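Local coordinates for protein nigritoxine (Vibrio nigripulchritudo, PDB 5M41) that acts as a bacterial toxin against crustaceans and insects, through a chain whose fold was new when its structure was determined, at residues A[78-83]-A[170-175]; A[102-107]-A[127-132]; A[476-481]-A[566-571]; A[561-566]-A[573-578]. All coordinates share one frame; numbering follows the deposited sequence.

Contact 1: residues A[78-83]-A[170-175]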
loop_
_atom_site.group_PDB
_atom_site.type_symbol
_atom_site.label_atom_id
_atom_site.label_comp_id
_atom_site.label_asym_id
_atom_site.label_seq_id
_atom_site.Cartn_x
_atom_site.Cartn_y
_atom_site.Cartn_z
ATOM N N ILE A 78 -7.153 48.775 20.170
ATOM C CA ILE A 78 -8.189 47.999 19.486
ATOM C C ILE A 78 -9.415 48.015 20.385
ATOM O O ILE A 78 -9.278 47.929 21.600
ATOM C CB ILE A 78 -7.755 46.515 19.296
ATOM C CG1 ILE A 78 -6.586 46.396 18.315
ATOM C CG2 ILE A 78 -8.916 45.661 18.824
ATOM C CD1 ILE A 78 -6.867 46.903 16.915
ATOM N N TYR A 79 -10.613 48.108 19.817
ATOM C CA TYR A 79 -11.809 47.890 20.621
ATOM C C TYR A 79 -12.293 46.452 20.427
ATOM O O TYR A 79 -12.356 45.966 19.299
ATOM C CB TYR A 79 -12.945 48.834 20.239
ATOM C CG TYR A 79 -12.613 50.320 20.240
ATOM C CD1 TYR A 79 -11.697 50.854 21.138
ATOM C CD2 TYR A 79 -13.261 51.194 19.368
ATOM C CE1 TYR A 79 -11.399 52.218 21.145
ATOM C CE2 TYR A 79 -12.979 52.561 19.367
ATOM C CZ TYR A 79 -12.048 53.064 20.260
ATOM O OH TYR A 79 -11.746 54.410 20.289
ATOM N N THR A 80 -12.677 45.804 21.524
ATOM C CA THR A 80 -13.224 44.468 21.467
ATOM C C THR A 80 -14.734 44.521 21.652
ATOM O O THR A 80 -15.268 45.505 22.169
ATOM C CB THR A 80 -12.605 43.549 22.539
ATOM O OG1 THR A 80 -12.795 44.135 23.830
ATOM C CG2 THR A 80 -11.125 43.346 22.261
ATOM N N TYR A 81 -15.400 43.464 21.216
ATOM C CA TYR A 81 -16.849 43.422 21.129
ATOM C C TYR A 81 -17.297 42.067 21.616
ATOM O O TYR A 81 -16.568 41.073 21.468
ATOM C CB TYR A 81 -17.265 43.452 19.661
ATOM C CG TYR A 81 -17.047 44.729 18.884
ATOM C CD1 TYR A 81 -17.442 45.963 19.396
ATOM C CD2 TYR A 81 -16.538 44.686 17.596
ATOM C CE1 TYR A 81 -17.284 47.138 18.661
ATOM C CE2 TYR A 81 -16.365 45.847 16.846
ATOM C CZ TYR A 81 -16.746 47.062 17.383
ATOM O OH TYR A 81 -16.602 48.199 16.645
ATOM N N GLY A 82 -18.527 42.003 22.104
ATOM C CA GLY A 82 -19.217 40.711 22.242
ATOM C C GLY A 82 -19.633 40.175 20.882
ATOM O O GLY A 82 -20.812 39.974 20.637
ATOM N N ALA A 83 -18.664 39.925 19.997
ATOM C CA ALA A 83 -18.963 39.486 18.641
ATOM C C ALA A 83 -17.815 38.618 18.151
ATOM O O ALA A 83 -16.672 39.032 18.225
ATOM C CB ALA A 83 -19.153 40.700 17.713
ATOM N N ARG A 170 -14.716 48.137 25.166
ATOM C CA ARG A 170 -13.467 48.362 25.884
ATOM C C ARG A 170 -12.270 48.336 24.946
ATOM O O ARG A 170 -12.332 47.772 23.850
ATOM C CB ARG A 170 -13.304 47.508 27.159
ATOM C CG ARG A 170 -13.042 46.034 26.981
ATOM C CD ARG A 170 -11.573 45.606 26.925
ATOM N NE ARG A 170 -11.574 44.272 26.295
ATOM C CZ ARG A 170 -11.063 43.150 26.794
ATOM N NH1 ARG A 170 -10.377 43.126 27.938
ATOM N NH2 ARG A 170 -11.213 42.036 26.096
ATOM N N THR A 171 -11.209 48.994 25.379
ATOM C CA THR A 171 -9.977 49.151 24.616
ATOM C C THR A 171 -8.906 48.202 25.120
ATOM O O THR A 171 -8.707 48.070 26.310
ATOM C CB THR A 171 -9.484 50.608 24.743
ATOM O OG1 THR A 171 -10.551 51.470 24.349
ATOM C CG2 THR A 171 -8.251 50.874 23.862
ATOM N N ILE A 172 -8.244 47.518 24.202
ATOM C CA ILE A 172 -7.094 46.681 24.528
ATOM C C ILE A 172 -5.950 47.092 23.621
ATOM O O ILE A 172 -6.170 47.758 22.605
ATOM C CB ILE A 172 -7.380 45.179 24.267
ATOM C CG1 ILE A 172 -7.683 44.938 22.774
ATOM C CG2 ILE A 172 -8.499 44.691 25.169
ATOM C CD1 ILE A 172 -7.751 43.478 22.337
ATOM N N ASN A 173 -4.735 46.737 24.001
ATOM C CA ASN A 173 -3.634 46.771 23.057
ATOM C C ASN A 173 -3.745 45.591 22.061
ATOM O O ASN A 173 -4.224 44.501 22.417
ATOM C CB ASN A 173 -2.297 46.727 23.788
ATOM C CG ASN A 173 -1.130 47.013 22.863
ATOM O OD1 ASN A 173 -0.226 46.188 22.703
ATOM N ND2 ASN A 173 -1.163 48.177 22.218
ATOM N N ILE A 174 -3.305 45.820 20.824
ATOM C CA ILE A 174 -3.468 44.865 19.747
ATOM C C ILE A 174 -2.754 43.519 20.014
ATOM O O ILE A 174 -3.191 42.484 19.508
ATOM C CB ILE A 174 -3.082 45.463 18.353
ATOM C CG1 ILE A 174 -3.587 44.550 17.226
ATOM C CG2 ILE A 174 -1.576 45.698 18.231
ATOM C CD1 ILE A 174 -3.618 45.206 15.852
ATOM N N SER A 175 -1.688 43.543 20.820
ATOM C CA SER A 175 -0.958 42.332 21.200
ATOM C C SER A 175 -1.852 41.375 22.022
ATOM O O SER A 175 -1.528 40.207 22.187
ATOM C CB SER A 175 0.284 42.710 21.999
ATOM O OG SER A 175 -0.099 43.357 23.205
HETATM O O HOH W 1 -16.339 45.809 24.650
#
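Thr80 lays its methyl CG2 across the end of Ile172, meeting CD1 at about a right angle and at only 3.4 Å from Thr80 CG2 to Ile172 CD1, tighter than usual carbon packing. Its hydroxyl, placed between backbone N and carbonyl carbon (chi1 56°), faces the Arg170 side chain. That chain bends at chi2 (91°), so that Arg170 NE donates to Thr80 OG1 over 2.8 Å, almost perfectly straight. Farther along, Ile78 CG1 packs obliquely on Ile174 CB at 3.6 Å. Behind these side chains, strands 78-80 and 170-173 pair antiparallel: Ile78 N bonds Ile172 O and Ile172 N bonds Ile78 O, both at 2.8 Å. A water bridges Thr80 O and Arg170 N beyond these paired residues. On the other face Tyr79 and Thr171 lie side by side, and Tyr79 OH reaches Ser95 O. Strand 170-173 is thus added as an outermost strand of a five-stranded antiparallel sheet, with helix 177-191 against the Ile78, Thr80 and Ile172 face. The in-plane bond through NE orients the guanidinium, with Ile172 CG2 over one face toward the rim, so a directed polar link lies right beside the isoleucine carbons.

Contact 2: residues A[102-107]-A[127-132]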
loop_
_atom_site.group_PDB
_atom_site.type_symbol
_atom_site.label_atom_id
_atom_site.label_comp_id
_atom_site.label_asym_id
_atom_site.label_seq_id
_atom_site.Cartn_x
_atom_site.Cartn_y
_atom_site.Cartn_z
ATOM N N ASN A 102 -14.134 42.069 10.275
ATOM C CA ASN A 102 -14.838 40.795 10.403
ATOM C C ASN A 102 -13.978 39.752 9.699
ATOM O O ASN A 102 -14.001 39.614 8.470
ATOM C CB ASN A 102 -16.252 40.844 9.771
ATOM C CG ASN A 102 -17.021 39.525 9.921
ATOM O OD1 ASN A 102 -16.498 38.517 10.447
ATOM N ND2 ASN A 102 -18.263 39.507 9.429
ATOM N N LEU A 103 -13.219 39.001 10.486
ATOM C CA LEU A 103 -12.282 38.048 9.901
ATOM C C LEU A 103 -12.974 36.935 9.133
ATOM O O LEU A 103 -12.338 36.268 8.306
ATOM C CB LEU A 103 -11.356 37.462 10.970
ATOM C CG LEU A 103 -10.501 38.449 11.759
ATOM C CD1 LEU A 103 -9.854 37.704 12.913
ATOM C CD2 LEU A 103 -9.436 39.119 10.881
ATOM N N ASN A 104 -14.267 36.731 9.385
ATOM C CA ASN A 104 -15.006 35.648 8.716
ATOM C C ASN A 104 -15.908 36.116 7.567
ATOM O O ASN A 104 -16.737 35.342 7.083
ATOM C CB ASN A 104 -15.841 34.844 9.726
ATOM C CG ASN A 104 -16.148 33.439 9.231
ATOM O OD1 ASN A 104 -15.280 32.797 8.654
ATOM N ND2 ASN A 104 -17.372 32.962 9.440
ATOM N N SER A 105 -15.782 37.377 7.145
ATOM C CA SER A 105 -16.623 37.868 6.047
ATOM C C SER A 105 -16.021 37.490 4.704
ATOM O O SER A 105 -14.869 37.787 4.461
ATOM C CB SER A 105 -16.775 39.383 6.102
ATOM O OG SER A 105 -17.559 39.860 5.004
ATOM N N PRO A 106 -16.800 36.855 3.822
ATOM C CA PRO A 106 -16.294 36.551 2.475
ATOM C C PRO A 106 -15.792 37.798 1.718
ATOM O O PRO A 106 -14.739 37.771 1.082
ATOM C CB PRO A 106 -17.519 35.988 1.753
ATOM C CG PRO A 106 -18.442 35.540 2.835
ATOM C CD PRO A 106 -18.187 36.407 4.031
ATOM N N ASP A 107 -16.516 38.896 1.825
ATOM C CA ASP A 107 -16.293 40.005 0.921
ATOM C C ASP A 107 -15.997 41.333 1.627
ATOM O O ASP A 107 -15.397 42.222 1.040
ATOM C CB ASP A 107 -17.492 40.123 -0.022
ATOM C CG ASP A 107 -18.808 40.213 0.723
ATOM O OD1 ASP A 107 -19.560 41.169 0.455
ATOM O OD2 ASP A 107 -19.098 39.347 1.591
ATOM N N PHE A 127 -22.010 38.846 9.185
ATOM C CA PHE A 127 -21.862 39.633 10.417
ATOM C C PHE A 127 -22.804 39.096 11.489
ATOM O O PHE A 127 -22.419 38.888 12.647
ATOM C CB PHE A 127 -22.129 41.122 10.161
ATOM C CG PHE A 127 -20.993 41.825 9.469
ATOM C CD1 PHE A 127 -20.027 42.506 10.203
ATOM C CD2 PHE A 127 -20.847 41.752 8.080
ATOM C CE1 PHE A 127 -18.963 43.132 9.562
ATOM C CE2 PHE A 127 -19.776 42.377 7.434
ATOM C CZ PHE A 127 -18.843 43.074 8.177
ATOM N N ARG A 128 -24.026 38.816 11.072
ATOM C CA ARG A 128 -25.043 38.368 11.971
ATOM C C ARG A 128 -24.681 37.043 12.641
ATOM O O ARG A 128 -25.017 36.851 13.811
ATOM C CB ARG A 128 -26.355 38.211 11.223
ATOM C CG ARG A 128 -27.548 38.109 12.153
ATOM C CD ARG A 128 -28.840 38.188 11.354
ATOM N NE ARG A 128 -29.915 37.562 12.100
ATOM C CZ ARG A 128 -30.217 36.269 12.030
ATOM N NH1 ARG A 128 -29.533 35.460 11.226
ATOM N NH2 ARG A 128 -31.211 35.789 12.768
ATOM N N GLN A 129 -24.032 36.153 11.881
ATOM C CA GLN A 129 -23.555 34.824 12.338
ATOM C C GLN A 129 -22.588 34.913 13.509
ATOM O O GLN A 129 -22.367 33.936 14.201
ATOM C CB GLN A 129 -22.722 34.176 11.232
ATOM C CG GLN A 129 -23.437 33.220 10.332
ATOM C CD GLN A 129 -22.566 32.839 9.143
ATOM O OE1 GLN A 129 -21.350 33.118 9.093
ATOM N NE2 GLN A 129 -23.193 32.220 8.159
ATOM N N ASN A 130 -21.939 36.059 13.654
ATOM C CA ASN A 130 -20.922 36.243 14.686
ATOM C C ASN A 130 -21.494 36.469 16.076
ATOM O O ASN A 130 -20.732 36.579 17.061
ATOM C CB ASN A 130 -19.983 37.380 14.295
ATOM C CG ASN A 130 -19.016 36.990 13.183
ATOM O OD1 ASN A 130 -18.641 35.835 13.072
ATOM N ND2 ASN A 130 -18.582 37.959 12.380
ATOM N N PHE A 131 -22.834 36.509 16.163
ATOM C CA PHE A 131 -23.530 36.704 17.417
ATOM C C PHE A 131 -24.223 35.420 17.853
ATOM O O PHE A 131 -24.687 34.658 17.020
ATOM C CB PHE A 131 -24.528 37.875 17.282
ATOM C CG PHE A 131 -23.851 39.199 16.982
ATOM C CD1 PHE A 131 -23.331 39.991 18.012
ATOM C CD2 PHE A 131 -23.702 39.635 15.663
ATOM C CE1 PHE A 131 -22.703 41.204 17.729
ATOM C CE2 PHE A 131 -23.057 40.832 15.372
ATOM C CZ PHE A 131 -22.553 41.620 16.408
ATOM N N THR A 132 -24.281 35.175 19.158
ATOM C CA THR A 132 -25.000 34.018 19.687
ATOM C C THR A 132 -26.504 34.155 19.436
ATOM O O THR A 132 -26.975 35.245 19.064
ATOM C CB THR A 132 -24.763 33.861 21.198
ATOM O OG1 THR A 132 -25.356 34.975 21.897
ATOM C CG2 THR A 132 -23.220 33.749 21.532
HETATM O O HOH W 2 -19.184 34.984 10.578
#
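Two type I turns face each other here, Asn102 to Ser105 at the end of strand 98-102 and Arg128 to Phe131 as helix 125-128 runs out; the closest pair of CA atoms, those of Ser105 and Phe127, are 7.0 Å apart. The first turn is closed by Ser105 N on Asn102 O and is accompanied by an Asx turn, in which Asn102 OD1 accepts from Asn104 N at 3.0 Å. Asn102 extends its amide with CG anti to the backbone N (chi1 -179°) and meets Asn130 tip to tip, the two amide planes 71° apart. Asn130 ND2 donates to Asn102 OD1 at 2.9 Å, from above the carbonyl plane and with a bent N-H...O angle of 145°, so this one oxygen is gripped by two N-H groups. The other end of the Asn102 amide, ND2, sits 3.4 Å above the plane of the Phe127 ring, over its centre, while also bonding to Ser126 O; Asn102 CB touches the ring at CE1, 3.6 Å away. A water accepts from Asn104 ND2 and lies within hydrogen-bonding distance of Asn130 OD1. Asp205 N and Thr201 O tie the first turn to the region of helix 195-203, while Asn85 ND2 bonds Asn130 OD1. The contact therefore joins a strand-connecting loop to a helix terminus through buried amides whose hydrogen-bonding groups are largely paired, and the amide nitrogen over the ring centre is consistent with a weak N-H to pi attraction.

Contact 3: residues A[476-481]-A[566-571]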
loop_
_atom_site.group_PDB
_atom_site.type_symbol
_atom_site.label_atom_id
_atom_site.label_comp_id
_atom_site.label_asym_id
_atom_site.label_seq_id
_atom_site.Cartn_x
_atom_site.Cartn_y
_atom_site.Cartn_z
ATOM N N ALA A 476 4.596 -43.841 -10.628
ATOM C CA ALA A 476 5.171 -45.181 -10.491
ATOM C C ALA A 476 4.664 -46.187 -11.537
ATOM O O ALA A 476 5.263 -47.256 -11.702
ATOM C CB ALA A 476 4.974 -45.722 -9.069
ATOM N N GLU A 477 3.599 -45.825 -12.256
ATOM C CA GLU A 477 2.880 -46.750 -13.151
ATOM C C GLU A 477 3.382 -46.724 -14.601
ATOM O O GLU A 477 3.529 -45.649 -15.203
ATOM C CB GLU A 477 1.366 -46.469 -13.130
ATOM C CG GLU A 477 0.695 -46.709 -11.780
ATOM C CD GLU A 477 0.306 -48.157 -11.538
ATOM O OE1 GLU A 477 -0.553 -48.673 -12.272
ATOM O OE2 GLU A 477 0.837 -48.776 -10.598
ATOM N N LEU A 478 3.605 -47.916 -15.161
ATOM C CA LEU A 478 3.988 -48.056 -16.569
ATOM C C LEU A 478 2.944 -47.483 -17.514
ATOM O O LEU A 478 3.270 -47.079 -18.627
ATOM C CB LEU A 478 4.285 -49.518 -16.927
ATOM C CG LEU A 478 5.685 -50.013 -16.554
ATOM C CD1 LEU A 478 5.755 -51.536 -16.655
ATOM C CD2 LEU A 478 6.778 -49.353 -17.397
ATOM N N SER A 479 1.693 -47.422 -17.059
ATOM C CA SER A 479 0.613 -46.850 -17.875
ATOM C C SER A 479 0.691 -45.312 -18.008
ATOM O O SER A 479 -0.008 -44.724 -18.835
ATOM C CB SER A 479 -0.757 -47.291 -17.350
ATOM O OG SER A 479 -0.793 -47.257 -15.935
ATOM N N GLY A 480 1.549 -44.670 -17.206
ATOM C CA GLY A 480 1.722 -43.204 -17.273
ATOM C C GLY A 480 1.161 -42.463 -16.072
ATOM O O GLY A 480 0.867 -43.082 -15.032
ATOM N N MET A 481 1.009 -41.140 -16.211
ATOM C CA MET A 481 0.599 -40.278 -15.082
ATOM C C MET A 481 -0.922 -40.315 -14.877
ATOM O O MET A 481 -1.433 -39.867 -13.848
ATOM C CB MET A 481 1.091 -38.819 -15.249
ATOM C CG MET A 481 2.599 -38.638 -15.401
ATOM S SD MET A 481 3.571 -39.272 -14.015
ATOM C CE MET A 481 2.898 -38.289 -12.671
ATOM N N LEU A 566 9.446 -42.909 -20.133
ATOM C CA LEU A 566 8.521 -43.961 -19.707
ATOM C C LEU A 566 8.766 -45.313 -20.402
ATOM O O LEU A 566 8.795 -45.400 -21.629
ATOM C CB LEU A 566 7.067 -43.512 -19.896
ATOM C CG LEU A 566 5.986 -44.492 -19.416
ATOM C CD1 LEU A 566 5.909 -44.533 -17.897
ATOM C CD2 LEU A 566 4.638 -44.105 -20.012
ATOM N N GLY A 567 8.924 -46.362 -19.601
ATOM C CA GLY A 567 9.180 -47.712 -20.104
ATOM C C GLY A 567 10.060 -48.451 -19.120
ATOM O O GLY A 567 10.647 -47.829 -18.216
ATOM N N VAL A 568 10.170 -49.768 -19.302
ATOM C CA VAL A 568 10.831 -50.647 -18.330
ATOM C C VAL A 568 12.276 -50.269 -17.970
ATOM O O VAL A 568 12.614 -50.169 -16.785
ATOM C CB VAL A 568 10.708 -52.153 -18.686
ATOM C CG1 VAL A 568 11.629 -53.000 -17.806
ATOM C CG2 VAL A 568 9.270 -52.619 -18.518
ATOM N N GLY A 569 13.151 -50.038 -18.939
ATOM C CA GLY A 569 14.520 -49.665 -18.510
ATOM C C GLY A 569 14.744 -48.206 -18.118
ATOM O O GLY A 569 15.849 -47.848 -17.716
ATOM N N LYS A 570 13.695 -47.375 -18.221
ATOM C CA LYS A 570 13.816 -45.910 -18.368
ATOM C C LYS A 570 13.654 -45.088 -17.070
ATOM O O LYS A 570 13.014 -45.540 -16.115
ATOM C CB LYS A 570 12.780 -45.386 -19.398
ATOM C CG LYS A 570 12.582 -46.218 -20.678
ATOM C CD LYS A 570 13.736 -46.070 -21.671
ATOM C CE LYS A 570 13.618 -47.042 -22.850
ATOM N NZ LYS A 570 14.918 -47.752 -23.084
ATOM N N GLN A 571 14.189 -43.859 -17.073
ATOM C CA GLN A 571 14.096 -42.957 -15.908
ATOM C C GLN A 571 12.922 -41.977 -15.991
ATOM O O GLN A 571 12.919 -41.039 -16.814
ATOM C CB GLN A 571 15.422 -42.209 -15.614
ATOM C CG GLN A 571 15.312 -41.225 -14.426
ATOM C CD GLN A 571 16.625 -40.523 -14.021
ATOM O OE1 GLN A 571 17.133 -39.657 -14.745
ATOM N NE2 GLN A 571 17.154 -40.872 -12.838
#
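Leu566 drives its isobutyl end against the backbone of the facing turn: CD2 lies 3.6 Å from Leu478 O and 4.1 Å from Gly480 CA, and the other methyl, CD1, rests 3.8 Å from Glu477 O. With CG anti to the backbone N (chi1 -177°), the side chain reaches straight out toward residues 476-481, and within that facing loop its methyls meet main-chain atoms. Leu478 answers from the other direction. Its CG lies beside its own backbone N, and the branch ends divide the work: CD2 lies 3.8 Å from Gly567 C, over the peptide leading into Val568, whereas CD1 meets Val568 CG2 at 4.1 Å, the two side chains crossing obliquely. Each leucine is thus applied to the main chain of the opposite loop.

Two type I turns set up these surfaces. In one, Gly480 N bonds Glu477 O at 3.0 Å, presenting Leu478 at a corner; in the other, Lys570 N bonds Gly567 O at 3.1 Å, carrying Val568. Gly480 and Gly567 adopt positive phi values, 109° and 147°, backbone conformations in which a side chain would crowd the preceding carbonyl. Farther out, Phe589 of strand 583-589 touches both leucines, and Ile485 and Asn491 also border Leu566. The contact packs the loop after helix 470-473 onto the hairpin connection between strands 560-562 and 571-576. Its chemistry is dispersive, aliphatic carbon against peptide groups and carbon, so at this partly exposed surface the two turns meet through shape fit and not through a directed polar bond.

Contact 4: residues A[561-566]-A[573-578]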
loop_
_atom_site.group_PDB
_atom_site.type_symbol
_atom_site.label_atom_id
_atom_site.label_comp_id
_atom_site.label_asym_id
_atom_site.label_seq_id
_atom_site.Cartn_x
_atom_site.Cartn_y
_atom_site.Cartn_z
ATOM N N ASN A 561 4.213 -33.765 -13.054
ATOM C CA ASN A 561 4.299 -34.309 -14.402
ATOM C C ASN A 561 5.585 -35.077 -14.511
ATOM O O ASN A 561 6.538 -34.796 -13.772
ATOM C CB ASN A 561 4.319 -33.200 -15.448
ATOM C CG ASN A 561 3.029 -32.438 -15.499
ATOM O OD1 ASN A 561 2.926 -31.315 -14.965
ATOM N ND2 ASN A 561 2.020 -33.047 -16.094
ATOM N N ASN A 562 5.611 -36.036 -15.436
ATOM C CA ASN A 562 6.828 -36.741 -15.776
ATOM C C ASN A 562 7.477 -35.959 -16.913
ATOM O O ASN A 562 6.949 -35.901 -18.023
ATOM C CB ASN A 562 6.504 -38.183 -16.184
ATOM C CG ASN A 562 7.741 -39.018 -16.478
ATOM O OD1 ASN A 562 8.895 -38.583 -16.316
ATOM N ND2 ASN A 562 7.501 -40.241 -16.905
ATOM N N ILE A 563 8.592 -35.307 -16.608
ATOM C CA ILE A 563 9.348 -34.572 -17.621
ATOM C C ILE A 563 10.509 -35.445 -18.114
ATOM O O ILE A 563 11.345 -35.003 -18.908
ATOM C CB ILE A 563 9.855 -33.203 -17.091
ATOM C CG1 ILE A 563 10.719 -33.392 -15.818
ATOM C CG2 ILE A 563 8.678 -32.246 -16.880
ATOM C CD1 ILE A 563 11.557 -32.190 -15.411
ATOM N N GLY A 564 10.561 -36.683 -17.632
ATOM C CA GLY A 564 11.578 -37.638 -18.080
ATOM C C GLY A 564 11.030 -38.606 -19.119
ATOM O O GLY A 564 10.401 -38.191 -20.105
ATOM N N ASP A 565 11.245 -39.899 -18.889
ATOM C CA ASP A 565 10.859 -40.953 -19.854
ATOM C C ASP A 565 9.878 -41.964 -19.291
ATOM O O ASP A 565 9.523 -41.893 -18.113
ATOM C CB ASP A 565 12.103 -41.681 -20.323
ATOM C CG ASP A 565 12.990 -40.803 -21.148
ATOM O OD1 ASP A 565 12.446 -39.924 -21.855
ATOM O OD2 ASP A 565 14.226 -40.978 -21.082
ATOM N N LEU A 566 9.446 -42.909 -20.133
ATOM C CA LEU A 566 8.521 -43.961 -19.707
ATOM C C LEU A 566 8.766 -45.313 -20.402
ATOM O O LEU A 566 8.795 -45.400 -21.629
ATOM C CB LEU A 566 7.067 -43.512 -19.896
ATOM C CG LEU A 566 5.986 -44.492 -19.416
ATOM C CD1 LEU A 566 5.909 -44.533 -17.897
ATOM C CD2 LEU A 566 4.638 -44.105 -20.012
ATOM N N ILE A 573 11.115 -38.859 -14.410
ATOM C CA ILE A 573 11.568 -37.667 -13.677
ATOM C C ILE A 573 10.307 -36.870 -13.335
ATOM O O ILE A 573 9.678 -36.276 -14.226
ATOM C CB ILE A 573 12.551 -36.797 -14.500
ATOM C CG1 ILE A 573 13.818 -37.590 -14.866
ATOM C CG2 ILE A 573 12.935 -35.541 -13.716
ATOM C CD1 ILE A 573 14.744 -36.896 -15.857
ATOM N N ILE A 574 9.921 -36.893 -12.054
ATOM C CA ILE A 574 8.586 -36.428 -11.647
ATOM C C ILE A 574 8.732 -35.082 -10.920
ATOM O O ILE A 574 9.399 -34.990 -9.862
ATOM C CB ILE A 574 7.860 -37.456 -10.735
ATOM C CG1 ILE A 574 8.067 -38.915 -11.218
ATOM C CG2 ILE A 574 6.381 -37.109 -10.581
ATOM C CD1 ILE A 574 7.384 -39.261 -12.534
ATOM N N ALA A 575 8.133 -34.044 -11.497
ATOM C CA ALA A 575 8.384 -32.655 -11.078
ATOM C C ALA A 575 7.100 -31.889 -10.827
ATOM O O ALA A 575 6.160 -31.938 -11.638
ATOM C CB ALA A 575 9.216 -31.929 -12.135
ATOM N N VAL A 576 7.076 -31.152 -9.721
ATOM C CA VAL A 576 5.900 -30.386 -9.357
ATOM C C VAL A 576 5.822 -29.095 -10.217
ATOM O O VAL A 576 6.850 -28.636 -10.731
ATOM C CB VAL A 576 5.869 -30.114 -7.823
ATOM C CG1 VAL A 576 6.816 -28.985 -7.433
ATOM C CG2 VAL A 576 4.451 -29.783 -7.372
ATOM N N ASN A 577 4.615 -28.554 -10.429
ATOM C CA ASN A 577 4.453 -27.337 -11.219
ATOM C C ASN A 577 4.945 -26.065 -10.534
ATOM O O ASN A 577 5.365 -25.117 -11.227
ATOM C CB ASN A 577 2.998 -27.108 -11.590
ATOM C CG ASN A 577 2.500 -28.073 -12.639
ATOM O OD1 ASN A 577 3.280 -28.677 -13.372
ATOM N ND2 ASN A 577 1.181 -28.207 -12.724
ATOM N N ASN A 578 4.873 -26.031 -9.193
ATOM C CA ASN A 578 5.223 -24.813 -8.407
ATOM C C ASN A 578 6.413 -24.075 -9.004
ATOM O O ASN A 578 7.489 -24.669 -9.162
ATOM C CB ASN A 578 5.556 -25.171 -6.963
ATOM C CG ASN A 578 5.545 -23.949 -6.042
ATOM O OD1 ASN A 578 6.186 -22.915 -6.321
ATOM N ND2 ASN A 578 4.798 -24.054 -4.949
#
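Asn562 OD1 accepts two N-H groups: Ile573 N across the hairpin at 2.9 Å and Gly564 N, two residues on in the turn, at 2.8 Å, both approaching from above the carbonyl plane. The amide is carried there by an extended side chain (chi1 -177°), and its other end is held as well, since Asn562 ND2 donates to Asp565 O at 2.9 Å. Three bonds thus fix the rotation of one buried amide, and the bond from Gly564 N makes an Asx turn. Strands 560-562 and 571-576 form a beta hairpin at the margin of a six-stranded antiparallel sheet. Asn561 and Ala575 are its hydrogen-bonded pair, with Ala575 N donating to Asn561 O at 2.9 Å and Asn561 N to Ala575 O at 3.0 Å. Beyond Asn562 the strand leaves the regular ladder, yet Ile563 N still bonds Ile573 O at 2.8 Å, nearly along the C=O axis. Ile563 crosses Ile573 at about a right angle, CG1 against CG2 at 3.7 Å, and its CD1 continues to Ala575 CB. On the other face, Ile574 CD1 packs on Asn562 CB at 3.9 Å. Gly564 CA packs against the Ile573 side chain, while Lys513 and Asn525 bind the carbonyl of Ile563 from outside the hairpin.

The four contacts form two pairs at opposite ends of the elongated chain, the centres of contacts 1 and 3 lying about 101 Å apart. Contacts 1 and 2 meet where Ala83 and Gly82 pack on Phe131; contacts 3 and 4 share Leu566 and are joined by a probable hydrogen bond of Asp565 N with Gln571 O and by Met481 against Asn562 and Ile574. Contacts 2 and 4 are buried, contact 1 partly so, and contact 3 is at the surface. Contacts 1 and 4 both pair an outermost strand with its sheet, but the first adds a guanidinium-hydroxyl bond and the second an asparagine amide. Contact 2 relies on side-chain amides between turns, contact 3 on aliphatic packing.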